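Local coordinates for extracellular solute-binding protein, family 1 (Bifidobacterium longum subsp. infantis, PDB 6FTH), which probably captures human milk oligosaccharides outside the cell and hands them to an ABC transporter for import, at residues 143-155 against 422-435. Sequence-based numbering, arbitrary orientation.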
loop_
_atom_site.group_PDB
_atom_site.type_symbol
_atom_site.label_atom_id
_atom_site.label_comp_id
_atom_site.label_asym_id
_atom_site.label_seq_id
_atom_site.Cartn_x
_atom_site.Cartn_y
_atom_site.Cartn_z
ATOM N N SER A 143 -1.868 -5.632 11.803
ATOM C CA SER A 143 -2.833 -4.553 11.600
ATOM C C SER A 143 -2.392 -3.325 12.373
ATOM O O SER A 143 -2.248 -3.388 13.596
ATOM C CB SER A 143 -4.231 -4.954 12.079
ATOM O OG SER A 143 -5.033 -3.804 12.315
ATOM N N ARG A 144 -2.215 -2.203 11.679
ATOM C CA ARG A 144 -1.954 -0.932 12.342
ATOM C C ARG A 144 -3.225 -0.187 12.714
ATOM O O ARG A 144 -3.158 0.970 13.152
ATOM C CB ARG A 144 -0.992 -0.034 11.541
ATOM C CG ARG A 144 -1.334 0.197 10.089
ATOM C CD ARG A 144 -0.409 1.264 9.472
ATOM N NE ARG A 144 -0.486 1.242 8.023
ATOM C CZ ARG A 144 0.268 1.982 7.223
ATOM N NH1 ARG A 144 1.118 2.860 7.736
ATOM N NH2 ARG A 144 0.165 1.849 5.904
ATOM N N GLY A 145 -4.383 -0.820 12.556
ATOM C CA GLY A 145 -5.581 -0.336 13.212
ATOM C C GLY A 145 -6.513 0.438 12.307
ATOM O O GLY A 145 -6.217 0.759 11.157
ATOM N N LYS A 146 -7.646 0.791 12.907
ATOM C CA LYS A 146 -8.787 1.288 12.137
ATOM C C LYS A 146 -8.558 2.657 11.496
ATOM O O LYS A 146 -9.277 3.011 10.563
ATOM C CB LYS A 146 -10.033 1.287 13.008
ATOM C CG LYS A 146 -9.975 2.238 14.207
ATOM C CD LYS A 146 -11.223 2.124 15.096
ATOM C CE LYS A 146 -11.245 3.113 16.237
ATOM N NZ LYS A 146 -10.258 2.865 17.297
ATOM N N SER A 147 -7.596 3.456 11.951
ATOM C CA SER A 147 -7.341 4.689 11.212
ATOM C C SER A 147 -6.778 4.443 9.832
ATOM O O SER A 147 -6.761 5.372 9.012
ATOM C CB SER A 147 -6.386 5.614 11.968
ATOM O OG SER A 147 -7.064 6.231 13.054
ATOM N N TYR A 148 -6.292 3.229 9.564
ATOM C CA TYR A 148 -5.656 2.863 8.308
ATOM C C TYR A 148 -6.508 1.927 7.458
ATOM O O TYR A 148 -6.004 1.349 6.489
ATOM C CB TYR A 148 -4.283 2.258 8.587
ATOM C CG TYR A 148 -3.329 3.153 9.339
ATOM C CD1 TYR A 148 -2.464 3.992 8.654
ATOM C CD2 TYR A 148 -3.249 3.102 10.727
ATOM C CE1 TYR A 148 -1.546 4.787 9.327
ATOM C CE2 TYR A 148 -2.358 3.886 11.404
ATOM C CZ TYR A 148 -1.503 4.731 10.686
ATOM O OH TYR A 148 -0.577 5.519 11.327
ATOM N N SER A 149 -7.790 1.783 7.780
ATOM C CA SER A 149 -8.630 0.867 7.029
ATOM C C SER A 149 -8.985 1.366 5.638
ATOM O O SER A 149 -9.396 0.544 4.806
ATOM C CB SER A 149 -9.919 0.575 7.778
ATOM O OG SER A 149 -10.644 1.761 8.033
ATOM N N GLY A 150 -8.853 2.669 5.370
ATOM C CA GLY A 150 -9.106 3.225 4.051
ATOM C C GLY A 150 -7.926 3.053 3.121
ATOM O O GLY A 150 -6.911 2.452 3.468
ATOM N N THR A 151 -8.070 3.599 1.910
ATOM C CA THR A 151 -7.028 3.472 0.907
ATOM C C THR A 151 -5.833 4.393 1.189
ATOM O O THR A 151 -5.936 5.420 1.866
ATOM C CB THR A 151 -7.561 3.658 -0.513
ATOM O OG1 THR A 151 -6.464 3.507 -1.415
ATOM C CG2 THR A 151 -8.219 5.009 -0.697
ATOM N N GLY A 152 -4.693 4.007 0.644
ATOM C CA GLY A 152 -3.527 4.869 0.623
ATOM C C GLY A 152 -3.485 5.853 -0.520
ATOM O O GLY A 152 -2.585 6.706 -0.583
ATOM N N GLN A 153 -4.450 5.765 -1.438
ATOM C CA GLN A 153 -4.446 6.515 -2.681
ATOM C C GLN A 153 -5.424 7.685 -2.588
ATOM O O GLN A 153 -6.572 7.501 -2.167
ATOM C CB GLN A 153 -4.901 5.593 -3.813
ATOM C CG GLN A 153 -4.239 4.246 -3.824
ATOM C CD GLN A 153 -2.740 4.336 -3.892
ATOM O OE1 GLN A 153 -2.187 5.174 -4.604
ATOM N NE2 GLN A 153 -2.069 3.452 -3.167
ATOM N N HIS A 154 -4.978 8.887 -2.986
ATOM C CA HIS A 154 -5.816 10.081 -2.944
ATOM C C HIS A 154 -5.446 11.028 -4.073
ATOM O O HIS A 154 -4.332 10.989 -4.594
ATOM C CB HIS A 154 -5.677 10.844 -1.612
ATOM C CG HIS A 154 -5.706 9.930 -0.456
ATOM N ND1 HIS A 154 -4.591 9.239 -0.039
ATOM C CD2 HIS A 154 -6.738 9.468 0.291
ATOM C CE1 HIS A 154 -4.923 8.424 0.943
ATOM N NE2 HIS A 154 -6.220 8.533 1.152
ATOM N N MET A 155 -6.393 11.900 -4.433
ATOM C CA MET A 155 -6.189 12.942 -5.429
ATOM C C MET A 155 -6.337 14.278 -4.717
ATOM O O MET A 155 -7.393 14.563 -4.147
ATOM C CB MET A 155 -7.234 12.813 -6.539
ATOM C CG MET A 155 -7.081 13.808 -7.661
ATOM S SD MET A 155 -8.343 13.507 -8.915
ATOM C CE MET A 155 -7.860 14.660 -10.209
ATOM N N ASP A 422 -0.954 9.842 16.856
ATOM C CA ASP A 422 -0.415 9.137 15.691
ATOM C C ASP A 422 -0.775 10.030 14.525
ATOM O O ASP A 422 -1.842 9.905 13.912
ATOM C CB ASP A 422 -1.008 7.747 15.514
ATOM C CG ASP A 422 -0.591 7.114 14.219
ATOM O OD1 ASP A 422 0.276 7.678 13.510
ATOM O OD2 ASP A 422 -1.100 6.005 13.917
ATOM N N VAL A 423 0.099 10.986 14.244
ATOM C CA VAL A 423 -0.225 12.042 13.287
ATOM C C VAL A 423 -0.399 11.474 11.879
ATOM O O VAL A 423 -1.248 11.948 11.101
ATOM C CB VAL A 423 0.874 13.118 13.357
ATOM C CG1 VAL A 423 0.756 14.121 12.254
ATOM C CG2 VAL A 423 0.816 13.818 14.727
ATOM N N ASP A 424 0.404 10.470 11.521
ATOM C CA ASP A 424 0.243 9.861 10.201
ATOM C C ASP A 424 -1.140 9.219 10.071
ATOM O O ASP A 424 -1.830 9.413 9.064
ATOM C CB ASP A 424 1.364 8.859 9.928
ATOM C CG ASP A 424 1.417 8.433 8.451
ATOM O OD1 ASP A 424 1.245 9.319 7.580
ATOM O OD2 ASP A 424 1.622 7.230 8.169
ATOM N N GLY A 425 -1.570 8.467 11.083
ATOM C CA GLY A 425 -2.904 7.887 11.043
ATOM C C GLY A 425 -4.008 8.931 11.003
ATOM O O GLY A 425 -4.990 8.795 10.262
ATOM N N ASP A 426 -3.870 9.997 11.805
ATOM C CA ASP A 426 -4.861 11.070 11.790
ATOM C C ASP A 426 -4.936 11.691 10.399
ATOM O O ASP A 426 -6.035 11.971 9.891
ATOM C CB ASP A 426 -4.479 12.160 12.797
ATOM C CG ASP A 426 -4.537 11.703 14.243
ATOM O OD1 ASP A 426 -5.105 10.628 14.580
ATOM O OD2 ASP A 426 -3.993 12.492 15.064
ATOM N N ASN A 427 -3.774 11.929 9.782
ATOM C CA ASN A 427 -3.721 12.528 8.458
ATOM C C ASN A 427 -4.383 11.623 7.430
ATOM O O ASN A 427 -5.160 12.092 6.598
ATOM C CB ASN A 427 -2.276 12.786 8.063
ATOM C CG ASN A 427 -1.649 13.966 8.824
ATOM O OD1 ASN A 427 -2.339 14.800 9.394
ATOM N ND2 ASN A 427 -0.350 14.033 8.787
ATOM N N LEU A 428 -4.119 10.319 7.501
ATOM C CA LEU A 428 -4.734 9.403 6.542
ATOM C C LEU A 428 -6.245 9.331 6.734
ATOM O O LEU A 428 -7.012 9.362 5.758
ATOM C CB LEU A 428 -4.105 8.013 6.664
ATOM C CG LEU A 428 -4.674 7.063 5.609
ATOM C CD1 LEU A 428 -4.198 7.438 4.243
ATOM C CD2 LEU A 428 -4.300 5.616 5.939
ATOM N N LEU A 429 -6.696 9.223 7.981
ATOM C CA LEU A 429 -8.126 9.223 8.269
ATOM C C LEU A 429 -8.812 10.433 7.639
ATOM O O LEU A 429 -9.857 10.309 6.978
ATOM C CB LEU A 429 -8.315 9.271 9.788
ATOM C CG LEU A 429 -9.121 8.266 10.612
ATOM C CD1 LEU A 429 -9.697 8.996 11.845
ATOM C CD2 LEU A 429 -10.204 7.524 9.862
ATOM N N GLU A 430 -8.217 11.617 7.815
ATOM C CA GLU A 430 -8.791 12.834 7.262
ATOM C C GLU A 430 -8.771 12.804 5.738
ATOM O O GLU A 430 -9.757 13.184 5.086
ATOM C CB GLU A 430 -8.024 14.049 7.790
ATOM C CG GLU A 430 -8.333 14.340 9.233
ATOM C CD GLU A 430 -9.775 14.746 9.442
ATOM O OE1 GLU A 430 -10.278 15.589 8.665
ATOM O OE2 GLU A 430 -10.412 14.213 10.375
ATOM N N ALA A 431 -7.669 12.350 5.155
ATOM C CA ALA A 431 -7.576 12.276 3.703
ATOM C C ALA A 431 -8.592 11.309 3.113
ATOM O O ALA A 431 -8.947 11.446 1.938
ATOM C CB ALA A 431 -6.177 11.852 3.272
ATOM N N ASN A 432 -9.052 10.333 3.889
ATOM C CA ASN A 432 -10.010 9.363 3.353
ATOM C C ASN A 432 -11.460 9.803 3.480
ATOM O O ASN A 432 -12.321 9.225 2.808
ATOM C CB ASN A 432 -9.773 7.990 3.985
ATOM C CG ASN A 432 -8.631 7.264 3.298
ATOM O OD1 ASN A 432 -8.411 7.458 2.094
ATOM N ND2 ASN A 432 -7.872 6.451 4.045
ATOM N N LYS A 433 -11.769 10.814 4.283
ATOM C CA LYS A 433 -13.164 11.206 4.444
ATOM C C LYS A 433 -13.835 11.568 3.126
ATOM O O LYS A 433 -14.998 11.169 2.930
ATOM C CB LYS A 433 -13.294 12.331 5.482
ATOM C CG LYS A 433 -13.071 11.849 6.891
ATOM C CD LYS A 433 -13.078 13.019 7.870
ATOM C CE LYS A 433 -12.845 12.560 9.308
ATOM N NZ LYS A 433 -13.038 13.685 10.278
ATOM N N PRO A 434 -13.201 12.298 2.203
ATOM C CA PRO A 434 -13.904 12.688 0.972
ATOM C C PRO A 434 -14.208 11.518 0.036
ATOM O O PRO A 434 -14.951 11.724 -0.932
ATOM C CB PRO A 434 -12.942 13.695 0.313
ATOM C CG PRO A 434 -12.115 14.217 1.429
ATOM C CD PRO A 434 -11.927 13.018 2.336
ATOM N N TYR A 435 -13.637 10.330 0.271
ATOM C CA TYR A 435 -13.808 9.177 -0.609
ATOM C C TYR A 435 -14.837 8.174 -0.112
ATOM O O TYR A 435 -15.090 7.186 -0.808
ATOM C CB TYR A 435 -12.459 8.478 -0.826
ATOM C CG TYR A 435 -11.506 9.427 -1.471
ATOM C CD1 TYR A 435 -11.598 9.737 -2.819
ATOM C CD2 TYR A 435 -10.552 10.069 -0.712
ATOM C CE1 TYR A 435 -10.760 10.669 -3.396
ATOM C CE2 TYR A 435 -9.705 10.993 -1.285
ATOM C CZ TYR A 435 -9.796 11.278 -2.622
ATOM O OH TYR A 435 -8.966 12.215 -3.211
HETATM O O HOH W 1 2.780 5.227 6.496
HETATM O O HOH W 2 -8.249 5.252 6.663
HETATM O O HOH W 3 -5.183 7.770 13.952
#
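Tyr148 slants across Leu428, Tyr148 CD1 lying 3.7 Å from Leu428 CD2, and runs on past the CA of Gly425 to the start of helix 423-432. There its OH donates to Asp422 OD2 at 2.7 Å, on the syn side of the carboxylate; Asp422 is the N-cap, and its OD1 takes the N-H of Gly425 from above the carboxylate plane. One carboxylate thus holds both the helix start and the phenol, while Gly425, with no side chain, lets Tyr148 CZ come within 3.5 Å of its CA. A phenylalanine in place of Tyr148 would probably leave Asp422 OD2 without this donor and the capping carboxylate freer to turn. Arg144 CD lies over the centre of one face of the Tyr148 ring, and a water links Arg144 NH1 to Asp424 OD2; Arg144 NE bonds to Ala334 O and Asp424 OD1 to Trp298 NE1.

Further along the chain Asn432 uses both ends of its amide: ND2 donates to Thr151 O at 3.1 Å, and OD1 receives His154 NE2 at 2.6 Å, the donor standing 48° above the carbonyl plane. With CG anti to the carbonyl carbon (chi1 -45°), the imidazole of His154 reaches the helix, where Ala431 CB lies over one face in a CH-pi contact, 4.0 Å from the ring centroid, and Leu428 CD1 approaches His154 CE1 to 3.5 Å. Since ND1 bonds to Gly297 O, both ring nitrogens are engaged. A water bridges Ser147 O, Gly150 N and Asn432 ND2. Tyr435 OH accepts from Met155 N at 2.9 Å, and its ring stacks on Trp329.

In what is probably a type II solute-binding-protein fold, helix 423-432 packs along the link from strand 140-143 to strand 154-158, with Phe370 of helix 363-371 touching Tyr148 and strand 292-297 meeting Met155.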